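Local coordinates for hypothetical fimbrial assembly protein (Parabacteroides distasonis, PDB 3R4R) that may form part of the tip of fimbriae, surface filaments that mediate cell adhesion and biofilm formation, at residues Tyr174-Lys180 / Glu277-Val281; Ala210-Phe216 / Glu233-Lys239. All blocks are in the same frame, centred on the assembly; numbering follows the deposited sequence. Where two conformers were deposited one is given.

Interaction 1. Residues Tyr174-Lys180 / Glu277-Val281; sequences YTGVYKK and EIEWV
Val177 and Trp280 meet at the packed end of this contact. CG2 of Val177 lies 3.8 Å from CH2 of Trp280, coming in obliquely to the indole. CD1 of Ile278 approaches the same valine tip to tip, 4.1 Å from its CG2. The phenol edge of Tyr174 completes the cluster. Its CE1 is 3.7 Å from CZ3 of Trp280, and each of the two atoms lies near the plane of the other ring, so the rings meet rim against rim and do not stack. CG2 of Ile278 sits over one face of the indole, toward its rim. The hydroxyl of Tyr174 is hydrogen-bonded to the carbonyl O of Phe189.

The other end is polar and looser. There Lys180 NZ forms a salt bridge of 2.6 Å with Glu279 OE1, and the two chains cross at about a right angle. The ammonium sits above the carboxylate plane, 67° out of it. Glu279 reaches it with an extended chain, CG anti to the backbone N (chi1 -176°), while the lysine bends at its far end. An alanine in place of Glu279 would probably leave the exposed Lys180 ammonium without this carboxylate and free to swing into solvent.

The axes of 174-179 and 278-281 come within 8.7 Å at 132°. The two strands are not direct neighbours: strand 266-273 pairs with both, parallel to strand 161-179 and antiparallel to strand 278-284. Tyr254 meets the Trp280 ring from strand 251-257.

Interaction 2. Residues Ala210-Phe216 / Glu233-Lys239; sequences AVENGAF and EISDAFK
Glu233 opens the second segment and reaches the backbone of 210-216 with its carboxylate. OE1 accepts two amides from the same face of its plane: Glu212 N at 2.8 Å and Asn213 N at 3.0 Å. The first comes from well above the carboxylate plane, the second nearly along the C-O bond. OE2 forms a salt bridge with Lys263, which also pairs with Glu212 and so probably eases the closeness of the two acids. The carbonyl of Glu233 takes a bond of 3.2 Å from Asn213 ND2, tilted from both the carbonyl and amide planes; this ND2 also donates to Ser200 O.

Ile234 turns its CB away, yet CD1 comes within 3.8 Å of CE1 at the rim of the Phe216 ring. The carbonyl O of Ile234 is touched by Val211 CG2.

Ser235 N gives a weak bond to Asn213 O. In one conformer OG also reaches that oxygen, a weak and doubtful bond.

Asp236 pairs with Lys239 through OD2, and its OD1 receives Phe238 N.

Lys239 lies over one face of the Phe216 ring. CE sits 3.7 Å from the ring centroid in a CH-pi contact, and NZ makes a longer cation-pi contact at 4.8 Å. The bend at chi4 (67°) turns NZ toward Asp236.

Two Asx turns shape these loops, at Asn213 (OD1 to Ala215 N) and at Asp236. The contact joins two strand-connecting loops of the transthyretin-like C-terminal domain through a buried glutamate that binds successive backbone amides.

Interaction 2 is nested in the chain between the two segments of interaction 1, and both belong to the C-terminal domain. Their centres are 26 Å apart and their nearest atoms about 15 Å, so they do not touch. They hold different elements. Interaction 1 joins strands 161-179 and 278-284 far from the centre of the chain; interaction 2 joins two loops nearer that centre. Each is partly buried, but the chemistry is reversed. In interaction 1 the better-covered side is apolar, though Ile278 and Trp280 stay partly exposed, and the charge pair lies on the surface. In interaction 2 a buried carboxylate and amide bind backbone groups, while the contact of Phe216 with Lys239 is between partly exposed residues.

Interaction 1. Residues Tyr174-Lys180 / Glu277-Val281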
loop_
_atom_site.group_PDB
_atom_site.type_symbol
_atom_site.label_atom_id
_atom_site.label_comp_id
_atom_site.label_asym_id
_atom_site.label_seq_id
_atom_site.Cartn_x
_atom_site.Cartn_y
_atom_site.Cartn_z
ATOM N N TYR A 174 -18.097 0.524 -0.494
ATOM C CA TYR A 174 -19.406 1.087 -0.858
ATOM C C TYR A 174 -20.410 0.558 0.161
ATOM O O TYR A 174 -20.549 -0.659 0.290
ATOM C CB TYR A 174 -19.805 0.773 -2.315
ATOM C CG TYR A 174 -21.273 1.007 -2.620
ATOM C CD1 TYR A 174 -21.775 2.294 -2.784
ATOM C CD2 TYR A 174 -22.144 -0.059 -2.806
ATOM C CE1 TYR A 174 -23.117 2.515 -3.094
ATOM C CE2 TYR A 174 -23.490 0.147 -3.110
ATOM C CZ TYR A 174 -23.972 1.437 -3.259
ATOM O OH TYR A 174 -25.300 1.643 -3.546
ATOM N N THR A 175 -21.053 1.455 0.932
ATOM C CA THR A 175 -21.932 1.046 2.032
ATOM C C THR A 175 -23.439 1.211 1.696
ATOM O O THR A 175 -24.268 0.977 2.574
ATOM C CB THR A 175 -21.601 1.841 3.305
ATOM O OG1 THR A 175 -21.714 3.250 3.054
ATOM C CG2 THR A 175 -20.218 1.509 3.847
ATOM N N GLY A 176 -23.783 1.495 0.436
ATOM C CA GLY A 176 -25.174 1.574 0.007
ATOM C C GLY A 176 -25.737 2.960 -0.156
ATOM O O GLY A 176 -24.993 3.947 -0.145
ATOM N N VAL A 177 -27.084 3.018 -0.324
ATOM C CA VAL A 177 -27.919 4.206 -0.477
ATOM C C VAL A 177 -28.915 4.206 0.704
ATOM O O VAL A 177 -29.521 3.168 1.020
ATOM C CB VAL A 177 -28.608 4.280 -1.876
ATOM C CG1 VAL A 177 -29.605 5.438 -1.960
ATOM C CG2 VAL A 177 -27.570 4.393 -2.987
ATOM N N TYR A 178 -29.026 5.375 1.371
ATOM C CA TYR A 178 -29.832 5.594 2.564
ATOM C C TYR A 178 -30.857 6.706 2.357
ATOM O O TYR A 178 -30.695 7.534 1.464
ATOM C CB TYR A 178 -28.916 5.948 3.746
ATOM C CG TYR A 178 -27.940 4.859 4.123
ATOM C CD1 TYR A 178 -26.767 4.669 3.404
ATOM C CD2 TYR A 178 -28.140 4.081 5.257
ATOM C CE1 TYR A 178 -25.854 3.682 3.759
ATOM C CE2 TYR A 178 -27.233 3.092 5.624
ATOM C CZ TYR A 178 -26.087 2.902 4.875
ATOM O OH TYR A 178 -25.184 1.933 5.234
ATOM N N LYS A 179 -31.926 6.715 3.166
ATOM C CA LYS A 179 -32.929 7.773 3.069
ATOM C C LYS A 179 -32.390 8.980 3.841
ATOM O O LYS A 179 -32.110 8.859 5.035
ATOM C CB LYS A 179 -34.299 7.301 3.562
ATOM N N LYS A 180 -32.159 10.109 3.131
ATOM C CA LYS A 180 -31.622 11.393 3.628
ATOM C C LYS A 180 -32.351 11.903 4.879
ATOM O O LYS A 180 -31.747 12.563 5.713
ATOM C CB LYS A 180 -31.780 12.443 2.511
ATOM C CG LYS A 180 -31.012 13.745 2.660
ATOM C CD LYS A 180 -31.649 14.801 1.753
ATOM C CE LYS A 180 -30.664 15.712 1.083
ATOM N NZ LYS A 180 -29.868 14.965 0.073
ATOM N N GLU A 277 -32.602 13.167 -6.705
ATOM C CA GLU A 277 -31.354 12.542 -7.081
ATOM C C GLU A 277 -30.734 11.863 -5.841
ATOM O O GLU A 277 -31.439 11.632 -4.849
ATOM C CB GLU A 277 -30.433 13.618 -7.689
ATOM N N ILE A 278 -29.437 11.522 -5.910
ATOM C CA ILE A 278 -28.681 10.933 -4.801
ATOM C C ILE A 278 -27.494 11.883 -4.488
ATOM O O ILE A 278 -26.770 12.319 -5.391
ATOM C CB ILE A 278 -28.211 9.456 -5.051
ATOM C CG1 ILE A 278 -29.406 8.522 -5.367
ATOM C CG2 ILE A 278 -27.406 8.929 -3.855
ATOM C CD1 ILE A 278 -29.045 7.034 -5.777
ATOM N N GLU A 279 -27.335 12.205 -3.199
ATOM C CA GLU A 279 -26.285 13.066 -2.667
ATOM C C GLU A 279 -25.224 12.151 -2.048
ATOM O O GLU A 279 -25.446 11.579 -0.976
ATOM C CB GLU A 279 -26.925 14.060 -1.672
ATOM C CG GLU A 279 -26.053 15.137 -1.038
ATOM C CD GLU A 279 -26.841 16.156 -0.225
ATOM O OE1 GLU A 279 -27.952 16.540 -0.661
ATOM O OE2 GLU A 279 -26.314 16.631 0.807
ATOM N N TRP A 280 -24.099 11.957 -2.772
ATOM C CA TRP A 280 -23.018 11.056 -2.396
ATOM C C TRP A 280 -22.061 11.705 -1.401
ATOM O O TRP A 280 -21.737 12.890 -1.487
ATOM C CB TRP A 280 -22.236 10.583 -3.629
ATOM C CG TRP A 280 -23.080 9.768 -4.568
ATOM C CD1 TRP A 280 -23.777 10.226 -5.648
ATOM C CD2 TRP A 280 -23.452 8.386 -4.410
ATOM N NE1 TRP A 280 -24.521 9.205 -6.203
ATOM C CE2 TRP A 280 -24.333 8.063 -5.468
ATOM C CE3 TRP A 280 -23.096 7.377 -3.499
ATOM C CZ2 TRP A 280 -24.855 6.775 -5.644
ATOM C CZ3 TRP A 280 -23.608 6.103 -3.678
ATOM C CH2 TRP A 280 -24.485 5.812 -4.732
ATOM N N VAL A 281 -21.586 10.871 -0.475
ATOM C CA VAL A 281 -20.709 11.177 0.652
ATOM C C VAL A 281 -19.438 10.310 0.596
ATOM O O VAL A 281 -19.501 9.069 0.623
ATOM C CB VAL A 281 -21.447 10.960 2.014
ATOM C CG1 VAL A 281 -20.531 11.255 3.196
ATOM C CG2 VAL A 281 -22.747 11.758 2.116
#

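Interaction 2. Residues Ala210-Phe216 / Glu233-Lys239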
loop_
_atom_site.group_PDB
_atom_site.type_symbol
_atom_site.label_atom_id
_atom_site.label_comp_id
_atom_site.label_asym_id
_atom_site.label_seq_id
_atom_site.Cartn_x
_atom_site.Cartn_y
_atom_site.Cartn_z
ATOM N N ALA A 210 -0.910 12.808 0.475
ATOM C CA ALA A 210 -0.904 13.412 -0.863
ATOM C C ALA A 210 -0.760 12.356 -1.943
ATOM O O ALA A 210 -0.055 11.377 -1.735
ATOM C CB ALA A 210 0.223 14.419 -0.972
ATOM N N VAL A 211 -1.452 12.534 -3.082
ATOM C CA VAL A 211 -1.412 11.573 -4.190
ATOM C C VAL A 211 -0.071 11.809 -4.948
ATOM O O VAL A 211 0.215 12.930 -5.343
ATOM C CB VAL A 211 -2.681 11.657 -5.097
ATOM C CG1 VAL A 211 -2.858 13.023 -5.747
ATOM C CG2 VAL A 211 -2.704 10.555 -6.146
ATOM N N GLU A 212 0.782 10.763 -5.060
ATOM C CA GLU A 212 2.122 10.859 -5.688
ATOM C C GLU A 212 2.294 9.888 -6.877
ATOM O O GLU A 212 3.193 10.100 -7.691
ATOM C CB GLU A 212 3.224 10.553 -4.655
ATOM C CG GLU A 212 3.336 11.473 -3.459
ATOM C CD GLU A 212 4.089 10.847 -2.298
ATOM O OE1 GLU A 212 3.536 9.909 -1.681
ATOM O OE2 GLU A 212 5.197 11.325 -1.958
ATOM N N ASN A 213 1.465 8.806 -6.963
ATOM C CA ASN A 213 1.623 7.816 -8.038
ATOM C C ASN A 213 1.186 8.354 -9.472
ATOM O O ASN A 213 -0.003 8.581 -9.769
ATOM C CB ASN A 213 0.835 6.558 -7.725
ATOM C CG ASN A 213 1.112 5.424 -8.660
ATOM O OD1 ASN A 213 2.202 5.309 -9.201
ATOM N ND2 ASN A 213 0.154 4.518 -8.826
ATOM N N GLY A 214 2.192 8.442 -10.347
ATOM C CA GLY A 214 2.073 8.836 -11.747
ATOM C C GLY A 214 1.805 7.673 -12.693
ATOM O O GLY A 214 1.353 7.891 -13.824
ATOM N N ALA A 215 2.059 6.412 -12.225
ATOM C CA ALA A 215 1.823 5.185 -12.991
ATOM C C ALA A 215 0.329 4.838 -13.038
ATOM O O ALA A 215 -0.391 5.044 -12.048
ATOM C CB ALA A 215 2.602 4.044 -12.382
ATOM N N PHE A 216 -0.146 4.344 -14.205
ATOM C CA PHE A 216 -1.543 3.947 -14.372
ATOM C C PHE A 216 -1.704 2.851 -15.441
ATOM O O PHE A 216 -1.105 2.927 -16.520
ATOM C CB PHE A 216 -2.452 5.157 -14.744
ATOM C CG PHE A 216 -3.941 4.818 -14.757
ATOM C CD1 PHE A 216 -4.706 4.913 -13.596
ATOM C CD2 PHE A 216 -4.568 4.369 -15.921
ATOM C CE1 PHE A 216 -6.069 4.563 -13.600
ATOM C CE2 PHE A 216 -5.924 3.993 -15.911
ATOM C CZ PHE A 216 -6.662 4.099 -14.752
ATOM N N GLU A 233 -3.148 4.696 -6.076
ATOM C CA GLU A 233 -3.348 6.143 -6.331
ATOM C C GLU A 233 -3.408 6.513 -7.807
ATOM O O GLU A 233 -2.745 5.870 -8.632
ATOM C CB GLU A 233 -2.192 6.972 -5.748
ATOM C CG GLU A 233 -2.098 7.036 -4.255
ATOM C CD GLU A 233 -0.992 7.937 -3.762
ATOM O OE1 GLU A 233 0.070 8.082 -4.420
ATOM O OE2 GLU A 233 -1.183 8.459 -2.647
ATOM N N ILE A 234 -4.122 7.600 -8.124
ATOM C CA ILE A 234 -4.260 8.124 -9.472
ATOM C C ILE A 234 -4.029 9.629 -9.395
ATOM O O ILE A 234 -4.896 10.328 -8.867
ATOM C CB ILE A 234 -5.636 7.736 -10.039
ATOM C CG1 ILE A 234 -5.848 6.194 -9.974
ATOM C CG2 ILE A 234 -5.787 8.297 -11.450
ATOM C CD1 ILE A 234 -7.241 5.643 -10.204
ATOM N N SER A 235 -2.854 10.116 -9.914
ATOM C CA SER A 235 -2.449 11.528 -9.891
ATOM C C SER A 235 -3.259 12.395 -10.866
ATOM O O SER A 235 -3.563 13.548 -10.526
ATOM C CB SER A 235 -0.967 11.675 -10.230
ATOM O OG SER A 235 -0.671 11.208 -11.536
ATOM N N ASP A 236 -3.571 11.874 -12.085
ATOM C CA ASP A 236 -4.312 12.657 -13.087
ATOM C C ASP A 236 -5.608 13.199 -12.470
ATOM O O ASP A 236 -6.417 12.443 -11.911
ATOM C CB ASP A 236 -4.609 11.827 -14.351
ATOM C CG ASP A 236 -5.238 12.579 -15.521
ATOM O OD1 ASP A 236 -5.364 13.817 -15.442
ATOM O OD2 ASP A 236 -5.567 11.931 -16.532
ATOM N N ALA A 237 -5.755 14.532 -12.528
ATOM C CA ALA A 237 -6.899 15.271 -11.991
ATOM C C ALA A 237 -8.153 15.092 -12.865
ATOM O O ALA A 237 -9.258 15.391 -12.405
ATOM C CB ALA A 237 -6.546 16.750 -11.887
ATOM N N PHE A 238 -7.975 14.550 -14.096
ATOM C CA PHE A 238 -9.011 14.351 -15.111
ATOM C C PHE A 238 -9.510 12.872 -15.129
ATOM O O PHE A 238 -10.469 12.559 -15.843
ATOM C CB PHE A 238 -8.431 14.767 -16.484
ATOM C CG PHE A 238 -9.352 14.943 -17.675
ATOM C CD1 PHE A 238 -10.597 15.558 -17.529
ATOM C CD2 PHE A 238 -8.888 14.719 -18.968
ATOM C CE1 PHE A 238 -11.419 15.797 -18.641
ATOM C CE2 PHE A 238 -9.704 14.971 -20.082
ATOM C CZ PHE A 238 -10.966 15.506 -19.910
ATOM N N LYS A 239 -8.916 11.989 -14.308
ATOM C CA LYS A 239 -9.361 10.600 -14.255
ATOM C C LYS A 239 -10.456 10.427 -13.196
ATOM O O LYS A 239 -10.538 11.182 -12.224
ATOM C CB LYS A 239 -8.222 9.611 -14.006
ATOM C CG LYS A 239 -7.407 9.363 -15.259
ATOM C CD LYS A 239 -6.497 8.182 -15.094
ATOM C CE LYS A 239 -5.692 7.834 -16.323
ATOM N NZ LYS A 239 -4.689 8.878 -16.657
#